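Local coordinates for peptidoglycan synthetase penicillin-binding protein 3 (Bifidobacterium adolescentis, PDB 4YE5), which probably binds penicillin and, as a member of the transpeptidase family, probably cross-links peptidoglycan strands, at residues E174-K179 with L374-E379; R428-I433 with E441-K446. All coordinates share one frame; numbering follows the deposited sequence.

Interaction 1 (E174-K179 with L374-E379); sequences EQMENK and LNLPGE
M176 and Q175 reach the loop 374-379 through side chains that leave the backbone the same way. In M176, a selenomethionine, CG is anti to the backbone N (chi1 -177°), and the bend at chi3 (85°) then turns CE aside. Q175 also has CG anti to its backbone N and runs extended beyond it. The contact joins two parts of a penicillin-binding protein. The end of helix 172-176 belongs to the dimerisation-domain part of the chain, and the loop to the transpeptidase part. L376 to E379 form a type II beta turn, with G378 at a positive phi. The turn's hydrogen bond runs from E379 N to L376 O at 3.2 Å. The turn is braced by its own glutamate: L376 N donates to E379 OE1, also at 3.2 Å. T372 OG1 is hydrogen-bonded to E379 OE2.

No hydrogen bond crosses between helix end and loop; M176 and Q175 pack on the P377 ring, and SE lies against two backbone carbonyls. P377 CG meets Q175 CD at 3.9 Å, the two side chains sliding past each other in opposite directions. P377 CD lies 4.2 Å from M176 CB. M176 SE also packs on L376 CD2 at 4.3 Å. I429 and I430 of the transpeptidase part touch M176 as well. SE faces two backbone carbonyl oxygens, 3.1 Å from L374 O and 3.3 Å from N375 O. N375 O lies almost in line with the CE-SE bond (CE-SE-O about 179°), consistent with a weak chalcogen contact.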
# COMPACT_ATOMS: atom_id res chain seq x y z
N GLU A 174 -5.84 -0.44 -5.90
CA GLU A 174 -7.01 -0.35 -6.81
C GLU A 174 -8.30 -0.52 -6.02
O GLU A 174 -9.29 0.17 -6.26
CB GLU A 174 -6.92 -1.43 -7.91
CG GLU A 174 -5.75 -1.25 -8.87
CD GLU A 174 -6.04 -0.26 -10.00
OE1 GLU A 174 -6.99 0.55 -9.88
OE2 GLU A 174 -5.31 -0.28 -11.01
N GLN A 175 -8.27 -1.44 -5.06
CA GLN A 175 -9.45 -1.71 -4.26
C GLN A 175 -9.63 -0.63 -3.20
O GLN A 175 -10.71 -0.08 -3.03
CB GLN A 175 -9.33 -3.08 -3.59
CG GLN A 175 -10.38 -3.33 -2.50
CD GLN A 175 -10.23 -4.71 -1.88
OE1 GLN A 175 -9.56 -5.58 -2.44
NE2 GLN A 175 -10.84 -4.92 -0.72
N MSE A 176 -8.55 -0.32 -2.48
CA MSE A 176 -8.65 0.67 -1.41
C MSE A 176 -9.12 2.03 -1.89
O MSE A 176 -9.89 2.71 -1.22
CB MSE A 176 -7.30 0.85 -0.74
CG MSE A 176 -7.36 1.79 0.42
SE MSE A 176 -5.63 1.79 1.30
CE MSE A 176 -4.83 3.10 0.18
N GLU A 177 -8.63 2.45 -3.05
CA GLU A 177 -8.94 3.77 -3.59
C GLU A 177 -10.02 3.68 -4.68
O GLU A 177 -10.15 4.59 -5.50
CB GLU A 177 -7.68 4.39 -4.18
CG GLU A 177 -6.64 4.72 -3.09
CD GLU A 177 -7.22 5.66 -2.07
OE1 GLU A 177 -7.62 6.77 -2.48
OE2 GLU A 177 -7.33 5.26 -0.89
N ASN A 178 -10.77 2.59 -4.69
CA ASN A 178 -11.71 2.31 -5.78
C ASN A 178 -12.75 3.41 -5.97
O ASN A 178 -13.04 3.80 -7.09
CB ASN A 178 -12.38 0.95 -5.60
CG ASN A 178 -13.11 0.48 -6.87
OD1 ASN A 178 -12.51 0.37 -7.94
ND2 ASN A 178 -14.40 0.19 -6.74
N LYS A 179 -13.29 3.91 -4.87
CA LYS A 179 -14.34 4.93 -4.94
C LYS A 179 -13.82 6.15 -5.68
O LYS A 179 -14.42 6.59 -6.67
CB LYS A 179 -14.84 5.31 -3.54
CG LYS A 179 -16.12 6.17 -3.55
CD LYS A 179 -16.73 6.22 -2.14
CE LYS A 179 -17.73 7.37 -1.98
NZ LYS A 179 -18.90 7.23 -2.89
N LEU A 374 -3.99 2.74 7.76
CA LEU A 374 -3.72 2.78 6.32
C LEU A 374 -4.82 2.15 5.47
O LEU A 374 -4.95 2.46 4.28
CB LEU A 374 -2.39 2.10 5.99
CG LEU A 374 -1.11 2.76 6.52
CD1 LEU A 374 0.02 1.75 6.53
CD2 LEU A 374 -0.75 3.98 5.69
N ASN A 375 -5.59 1.24 6.07
CA ASN A 375 -6.67 0.53 5.39
C ASN A 375 -6.24 -0.30 4.18
O ASN A 375 -7.00 -0.44 3.23
CB ASN A 375 -7.79 1.48 4.96
CG ASN A 375 -8.35 2.29 6.11
OD1 ASN A 375 -8.58 1.77 7.20
ND2 ASN A 375 -8.56 3.58 5.87
N LEU A 376 -5.03 -0.84 4.21
CA LEU A 376 -4.58 -1.74 3.15
C LEU A 376 -5.41 -3.02 3.23
O LEU A 376 -5.63 -3.55 4.32
CB LEU A 376 -3.10 -2.08 3.36
CG LEU A 376 -2.20 -0.85 3.11
CD1 LEU A 376 -0.85 -1.02 3.75
CD2 LEU A 376 -2.07 -0.63 1.62
N PRO A 377 -5.90 -3.50 2.07
CA PRO A 377 -6.64 -4.78 2.09
C PRO A 377 -5.73 -5.90 2.59
O PRO A 377 -4.58 -5.97 2.17
CB PRO A 377 -7.01 -4.99 0.62
CG PRO A 377 -7.09 -3.58 0.06
CD PRO A 377 -5.95 -2.86 0.74
N GLY A 378 -6.22 -6.74 3.50
CA GLY A 378 -5.46 -7.89 3.95
C GLY A 378 -4.54 -7.59 5.12
O GLY A 378 -3.81 -8.45 5.60
N GLU A 379 -4.57 -6.34 5.57
CA GLU A 379 -3.78 -5.90 6.71
C GLU A 379 -4.40 -6.40 8.02
O GLU A 379 -5.60 -6.28 8.21
CB GLU A 379 -3.73 -4.37 6.72
CG GLU A 379 -2.92 -3.79 7.85
CD GLU A 379 -3.04 -2.26 7.94
OE1 GLU A 379 -3.51 -1.62 6.97
OE2 GLU A 379 -2.68 -1.72 8.99

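Interaction 2 (R428-I433 with E441-K446); sequences RIIKSI and EEQQSK
R428 and E442 cross at about a right angle, with the guanidinium and carboxylate planes 55° apart. A bend at chi3 (64°) sets NE of R428 off the line of an otherwise extended chain. NH1 makes its stronger bond to a backbone oxygen, Q443 O, at 2.7 Å and near the guanidinium plane. The same nitrogen forms a salt bridge to E442 OE1 at 3.2 Å, a weak hydrogen bond approached obliquely. K431 CA covers one face of the guanidinium, near its rim. A second charge, D254, takes NE.

The two segments belong to a beta hairpin, strand 430-434 paired with strand 440-442. I433 and E441 are a hydrogen-bonded antiparallel pair, and S432 and E442 the non-hydrogen-bonded pair next to it. Beyond them Q443 N donates to K431 O at 2.7 Å, almost straight. On the other side of strand 430-434, K431 and S432 both face T216, a classic beta bulge.

Q443 crosses I433 obliquely and lies alongside I430, pointing the same way. Its CD rests 3.6 Å from I433 CD1, and its CG is 4.0 Å from I430 CG2. The chain bends at chi2, and chi3 (-65°) turns the amide to put NE2 beside E441. NE2 donates there twice, to E441 O at 2.7 Å and to E441 OE2 at 2.8 Å. I433 N reaches the same E441 O from the opposite face of its carbonyl plane.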
# COMPACT_ATOMS: atom_id res chain seq x y z
N ARG A 428 1.11 7.39 6.39
CA ARG A 428 0.38 7.79 5.18
C ARG A 428 0.94 7.07 3.96
O ARG A 428 2.15 6.97 3.81
CB ARG A 428 0.47 9.30 4.95
CG ARG A 428 -0.46 9.80 3.86
CD ARG A 428 -0.55 11.34 3.83
NE ARG A 428 0.73 11.94 3.48
CZ ARG A 428 0.88 13.07 2.79
NH1 ARG A 428 -0.17 13.75 2.35
NH2 ARG A 428 2.10 13.52 2.53
N ILE A 429 0.07 6.59 3.09
CA ILE A 429 0.51 6.06 1.82
C ILE A 429 -0.19 6.76 0.64
O ILE A 429 0.34 6.76 -0.49
CB ILE A 429 0.32 4.52 1.74
CG1 ILE A 429 1.13 3.94 0.58
CG2 ILE A 429 -1.15 4.16 1.66
CD1 ILE A 429 1.24 2.43 0.61
N ILE A 430 -1.36 7.35 0.89
CA ILE A 430 -2.02 8.18 -0.11
C ILE A 430 -1.68 9.65 0.12
O ILE A 430 -2.11 10.24 1.11
CB ILE A 430 -3.57 8.01 -0.09
CG1 ILE A 430 -3.96 6.54 -0.27
CG2 ILE A 430 -4.22 8.87 -1.17
CD1 ILE A 430 -3.42 5.88 -1.53
N LYS A 431 -0.90 10.23 -0.77
CA LYS A 431 -0.40 11.59 -0.60
C LYS A 431 -1.43 12.64 -1.06
O LYS A 431 -1.70 13.61 -0.35
CB LYS A 431 0.90 11.74 -1.40
CG LYS A 431 1.42 13.15 -1.61
CD LYS A 431 2.84 13.04 -2.17
CE LYS A 431 3.39 14.36 -2.59
NZ LYS A 431 4.75 14.20 -3.16
N SER A 432 -2.02 12.43 -2.23
CA SER A 432 -2.99 13.39 -2.76
C SER A 432 -3.97 12.79 -3.75
O SER A 432 -3.78 11.68 -4.26
CB SER A 432 -2.30 14.61 -3.37
OG SER A 432 -1.51 14.27 -4.49
N ILE A 433 -5.05 13.53 -3.99
CA ILE A 433 -6.03 13.16 -4.99
C ILE A 433 -6.22 14.36 -5.92
O ILE A 433 -6.37 15.48 -5.45
CB ILE A 433 -7.37 12.78 -4.33
CG1 ILE A 433 -7.19 11.48 -3.52
CG2 ILE A 433 -8.49 12.63 -5.37
CD1 ILE A 433 -8.39 11.11 -2.69
N GLU A 441 -5.64 17.86 -4.24
CA GLU A 441 -5.97 17.96 -2.82
C GLU A 441 -5.11 17.01 -1.98
O GLU A 441 -5.28 15.79 -2.06
CB GLU A 441 -7.44 17.65 -2.60
CG GLU A 441 -7.85 17.64 -1.14
CD GLU A 441 -9.27 17.13 -0.92
OE1 GLU A 441 -10.19 17.97 -0.87
OE2 GLU A 441 -9.45 15.90 -0.81
N GLU A 442 -4.20 17.57 -1.18
CA GLU A 442 -3.35 16.75 -0.33
C GLU A 442 -4.23 15.97 0.63
O GLU A 442 -5.21 16.49 1.13
CB GLU A 442 -2.33 17.58 0.45
CG GLU A 442 -1.39 16.72 1.27
CD GLU A 442 -0.45 17.51 2.17
OE1 GLU A 442 0.48 16.91 2.74
OE2 GLU A 442 -0.65 18.74 2.32
N GLN A 443 -3.89 14.71 0.85
CA GLN A 443 -4.67 13.88 1.75
C GLN A 443 -3.98 13.79 3.10
O GLN A 443 -2.76 13.82 3.20
CB GLN A 443 -4.87 12.48 1.15
CG GLN A 443 -5.57 12.49 -0.21
CD GLN A 443 -6.95 13.13 -0.13
OE1 GLN A 443 -7.84 12.60 0.53
NE2 GLN A 443 -7.11 14.28 -0.79
N GLN A 444 -4.77 13.69 4.16
CA GLN A 444 -4.20 13.50 5.49
C GLN A 444 -4.91 12.35 6.19
O GLN A 444 -6.14 12.31 6.24
CB GLN A 444 -4.29 14.78 6.32
CG GLN A 444 -3.47 15.95 5.77
CD GLN A 444 -1.96 15.66 5.68
OE1 GLN A 444 -1.25 16.27 4.88
NE2 GLN A 444 -1.48 14.73 6.51
N SER A 445 -4.12 11.42 6.71
CA SER A 445 -4.67 10.26 7.40
C SER A 445 -5.57 10.67 8.57
O SER A 445 -5.39 11.73 9.16
CB SER A 445 -3.55 9.33 7.87
OG SER A 445 -3.02 8.60 6.77
N LYS A 446 -6.55 9.83 8.86
CA LYS A 446 -7.44 10.04 10.00
C LYS A 446 -6.63 9.89 11.28
O LYS A 446 -5.54 9.32 11.26
CB LYS A 446 -8.60 9.04 9.97

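From the N terminus, the chain first passes 174-179, where helix 172-176 ends and helix 178-182 begins. Interaction 1 closes a loop of 194 intervening residues when the chain returns at 374-379. Interaction 2 opens later, at 428-433, and closes after only seven residues at 441-446. The two are therefore in series, neither nested nor crossed. They still meet in space, with centres about 13 Å apart. M176 CE packs on I430 CD1 at 3.5 Å, and L374 CD2 lies 3.8 Å from I429 N. Interaction 1 thus ties the dimerisation-domain part to a transpeptidase loop. The hairpin of interaction 2 carries the mixed sheet beyond strand 214-217, ending at strand 440-442.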